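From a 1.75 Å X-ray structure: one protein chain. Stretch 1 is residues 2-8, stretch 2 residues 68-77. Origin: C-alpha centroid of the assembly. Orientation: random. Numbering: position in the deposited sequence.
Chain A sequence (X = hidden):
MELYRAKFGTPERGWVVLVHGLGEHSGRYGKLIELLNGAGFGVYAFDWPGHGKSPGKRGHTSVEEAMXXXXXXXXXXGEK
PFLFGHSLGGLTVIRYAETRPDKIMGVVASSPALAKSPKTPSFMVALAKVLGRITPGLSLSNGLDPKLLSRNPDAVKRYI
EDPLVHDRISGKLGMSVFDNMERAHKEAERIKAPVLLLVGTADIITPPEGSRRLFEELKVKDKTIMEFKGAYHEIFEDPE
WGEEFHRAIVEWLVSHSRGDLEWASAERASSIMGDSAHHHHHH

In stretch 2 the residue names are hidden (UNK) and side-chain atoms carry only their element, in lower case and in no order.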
# COMPACT_ATOMS: atom_id res chain seq x y z
N GLU A 2 -4.79 1.01 -20.54
CA GLU A 2 -6.14 0.81 -20.05
C GLU A 2 -6.08 -0.08 -18.83
O GLU A 2 -5.95 -1.29 -18.95
CB GLU A 2 -7.02 0.20 -21.14
CG GLU A 2 -7.34 1.19 -22.24
CD GLU A 2 -8.26 0.65 -23.32
OE1 GLU A 2 -8.91 -0.39 -23.10
OE2 GLU A 2 -8.34 1.28 -24.39
N LEU A 3 -6.16 0.52 -17.66
CA LEU A 3 -6.08 -0.23 -16.43
C LEU A 3 -7.37 -0.89 -16.04
O LEU A 3 -8.43 -0.60 -16.58
CB LEU A 3 -5.73 0.71 -15.28
CG LEU A 3 -4.43 1.48 -15.31
CD1 LEU A 3 -4.49 2.48 -14.18
CD2 LEU A 3 -3.29 0.52 -15.10
N TYR A 4 -7.28 -1.80 -15.08
CA TYR A 4 -8.45 -2.44 -14.56
C TYR A 4 -8.89 -1.54 -13.42
O TYR A 4 -8.15 -1.36 -12.45
CB TYR A 4 -8.15 -3.84 -14.02
CG TYR A 4 -9.20 -4.31 -13.06
CD1 TYR A 4 -10.39 -4.86 -13.51
CD2 TYR A 4 -9.03 -4.18 -11.69
CE1 TYR A 4 -11.37 -5.28 -12.63
CE2 TYR A 4 -10.00 -4.60 -10.80
CZ TYR A 4 -11.16 -5.15 -11.28
OH TYR A 4 -12.13 -5.57 -10.39
N ARG A 5 -10.06 -0.95 -13.56
CA ARG A 5 -10.60 -0.06 -12.54
C ARG A 5 -12.01 -0.52 -12.20
O ARG A 5 -12.76 -0.92 -13.07
CB ARG A 5 -10.67 1.38 -13.07
CG ARG A 5 -9.36 1.96 -13.56
CD ARG A 5 -9.62 3.15 -14.46
NE ARG A 5 -8.40 3.85 -14.85
CZ ARG A 5 -7.98 4.98 -14.30
NH1 ARG A 5 -8.68 5.54 -13.33
NH2 ARG A 5 -6.86 5.55 -14.72
N ALA A 6 -12.35 -0.47 -10.92
CA ALA A 6 -13.68 -0.89 -10.52
C ALA A 6 -14.20 -0.08 -9.35
O ALA A 6 -13.47 0.20 -8.42
CB ALA A 6 -13.68 -2.36 -10.16
N LYS A 7 -15.47 0.30 -9.42
CA LYS A 7 -16.09 1.01 -8.32
C LYS A 7 -17.08 0.09 -7.62
O LYS A 7 -17.88 -0.58 -8.28
CB LYS A 7 -16.80 2.28 -8.79
CG LYS A 7 -15.89 3.31 -9.45
CD LYS A 7 -16.61 4.65 -9.60
CE LYS A 7 -17.54 4.68 -10.79
NZ LYS A 7 -17.52 6.01 -11.45
N PHE A 8 -17.04 0.08 -6.29
CA PHE A 8 -17.88 -0.78 -5.48
C PHE A 8 -18.69 0.06 -4.51
O PHE A 8 -18.16 0.99 -3.90
CB PHE A 8 -17.07 -1.82 -4.69
CG PHE A 8 -16.24 -2.74 -5.55
CD1 PHE A 8 -14.90 -2.48 -5.78
CD2 PHE A 8 -16.80 -3.88 -6.11
CE1 PHE A 8 -14.13 -3.33 -6.56
CE2 PHE A 8 -16.04 -4.73 -6.90
CZ PHE A 8 -14.71 -4.45 -7.12
N UNK A 68 0.08 9.18 -10.24
CA UNK A 68 -0.61 9.80 -11.36
C UNK A 68 -1.95 9.11 -11.61
O UNK A 68 -2.91 9.74 -12.00
n UNK A 68 4.41 11.44 -12.88
c UNK A 68 3.29 11.87 -13.76
c UNK A 68 2.19 10.82 -13.85
c UNK A 68 0.26 9.79 -12.62
c UNK A 68 1.33 10.85 -12.60
N UNK A 69 -2.01 7.80 -11.37
CA UNK A 69 -3.25 7.06 -11.49
C UNK A 69 -4.23 7.59 -10.44
O UNK A 69 -5.38 7.84 -10.72
c UNK A 69 -2.34 4.99 -12.57
c UNK A 69 -1.73 3.63 -12.36
c UNK A 69 -4.35 4.83 -11.11
c UNK A 69 -3.04 5.55 -11.33
N UNK A 70 -3.73 7.81 -9.23
CA UNK A 70 -4.56 8.35 -8.16
C UNK A 70 -5.07 9.75 -8.53
O UNK A 70 -6.21 10.08 -8.28
c UNK A 70 -4.67 9.09 -5.76
c UNK A 70 -3.50 6.96 -6.35
c UNK A 70 -2.49 6.90 -5.24
c UNK A 70 -3.83 8.38 -6.81
N UNK A 71 -4.21 10.56 -9.15
CA UNK A 71 -4.60 11.88 -9.63
C UNK A 71 -5.82 11.75 -10.53
O UNK A 71 -6.79 12.46 -10.38
o UNK A 71 -1.29 13.30 -10.18
o UNK A 71 -2.59 13.38 -8.43
c UNK A 71 -3.48 12.51 -10.46
c UNK A 71 -2.38 13.10 -9.62
N UNK A 72 -5.73 10.85 -11.50
CA UNK A 72 -6.80 10.59 -12.44
C UNK A 72 -8.08 10.13 -11.75
O UNK A 72 -9.16 10.52 -12.15
c UNK A 72 -6.36 9.57 -13.49
o UNK A 72 -6.51 8.24 -13.04
N UNK A 73 -7.95 9.30 -10.73
CA UNK A 73 -9.14 8.83 -10.02
C UNK A 73 -9.81 9.98 -9.28
O UNK A 73 -11.04 10.09 -9.27
c UNK A 73 -8.76 7.68 -9.06
c UNK A 73 -9.92 7.34 -8.14
c UNK A 73 -8.30 6.45 -9.85
c UNK A 73 -7.68 5.37 -8.99
N UNK A 74 -9.02 10.85 -8.64
CA UNK A 74 -9.60 11.98 -7.93
C UNK A 74 -10.27 12.94 -8.92
O UNK A 74 -11.33 13.51 -8.63
c UNK A 74 -6.98 12.30 -5.08
c UNK A 74 -9.04 13.99 -6.50
c UNK A 74 -8.53 12.68 -7.07
c UNK A 74 -8.10 11.75 -5.93
N UNK A 75 -9.67 13.13 -10.10
CA UNK A 75 -10.32 13.95 -11.12
C UNK A 75 -11.65 13.35 -11.56
O UNK A 75 -12.64 14.07 -11.75
o UNK A 75 -7.95 15.77 -14.44
c UNK A 75 -10.00 15.05 -13.41
o UNK A 75 -9.54 14.98 -15.73
c UNK A 75 -9.09 15.27 -14.60
c UNK A 75 -9.41 14.10 -12.35
N UNK A 76 -11.69 12.02 -11.74
CA UNK A 76 -12.92 11.35 -12.14
C UNK A 76 -14.00 11.47 -11.07
O UNK A 76 -15.18 11.70 -11.39
o UNK A 76 -12.36 7.21 -12.87
o UNK A 76 -14.51 6.75 -12.86
c UNK A 76 -12.64 9.87 -12.42
c UNK A 76 -13.88 9.04 -12.73
c UNK A 76 -13.56 7.56 -12.83
N UNK A 77 -13.62 11.32 -9.80
CA UNK A 77 -14.61 11.35 -8.72
C UNK A 77 -15.14 12.75 -8.47
O UNK A 77 -16.28 12.90 -8.02
c UNK A 77 -13.64 9.30 -7.47
c UNK A 77 -12.98 8.86 -6.16
c UNK A 77 -14.00 10.79 -7.44
c UNK A 77 -14.86 8.45 -7.78

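Position 68 opens this stretch of helix with four carbons in an unbranched row that ends in a nitrogen, the signature of lysine. Lys-68 is out of reach of stretch 1, and its exposed position suits a long charged chain.

Position 69 has four carbons, forked at the first, with one arm two carbons long that reaches Leu-3: isoleucine. Its CA-to-CB bond points toward stretch 1, and CD1 of Ile-69 lies 3.5 Å from CD1 of Leu-3. A buried apolar branch is well matched to the leucine methyl it packs against.

Position 70 repeats the same four-carbon fork without touching stretch 1 and is again isoleucine, but the CA-to-CB bond of Ile-70 points away. It is buried nonetheless, a setting that favours a hydrocarbon side chain.

Position 71 has two carbons, the second carrying two oxygens, and does not reach stretch 1: aspartate. Asp-71 offers two acceptors on a short chain, and both are hydrogen-bonded elsewhere in the structure.

Position 72 carries one carbon and then one oxygen, and that oxygen lies close to the end of Arg-5. This is serine. Ser-72 OG accepts a hydrogen bond from Arg-5 NH2 at 3.2 Å and a weak one from Arg-5 NH1 at 3.5 Å, lying at the edge of the guanidinium, near its plane, where the N-H groups point. Ser-72 OG also donates to the backbone O of Ile-69 at 2.6 Å. A short hydroxyl lets one atom serve both the helix backbone and an incoming arginine.

Position 73 shows another four-carbon fork at the first carbon, and a carbon of its two-carbon arm lies by the end of Arg-5: isoleucine. Ile-73 sets out sideways, yet its end comes nearer, with its CG1 3.6 Å from Arg-5 NH1; its buried place suits a hydrocarbon chain. Position 74 has the same pattern, out of reach of stretch 1: isoleucine once more, and Ile-74 is likewise buried.

Position 75 has three carbons, the third bearing two oxygens, and no contact with stretch 1: glutamate. Glu-75 is exposed, where its charge can be solvated. Position 76 has the same composition, but its carboxylate approaches Lys-7 and Arg-5; it too is glutamate, well placed between basic chains. Glu-76 OE2 forms a salt bridge with Lys-7 NZ at 3.4 Å, the hydrogen bond within it being weak, while Glu-76 OE1 is 4.1 Å from Arg-5 NH1, beyond salt-bridge range.

Position 77, four carbons forked at the second and short of contact with stretch 1, is leucine. Leu-77 starts sideways and its end comes nearer, an apolar chain at the partly exposed margin.

The contact works through alternation on one side and helical periodicity on the other. The CA-to-CB bonds of Leu-3, Arg-5 and Lys-7 point toward the helix, while Tyr-4 and Ala-6 do not reach it. Residues 69, 72, 73 and 76 answer them, so apolar packing at Leu-3 gives way to hydrogen bonding at Arg-5 and then to charge pairing at Lys-7.

Stretch 2 68-77: KIIDSIIEEL
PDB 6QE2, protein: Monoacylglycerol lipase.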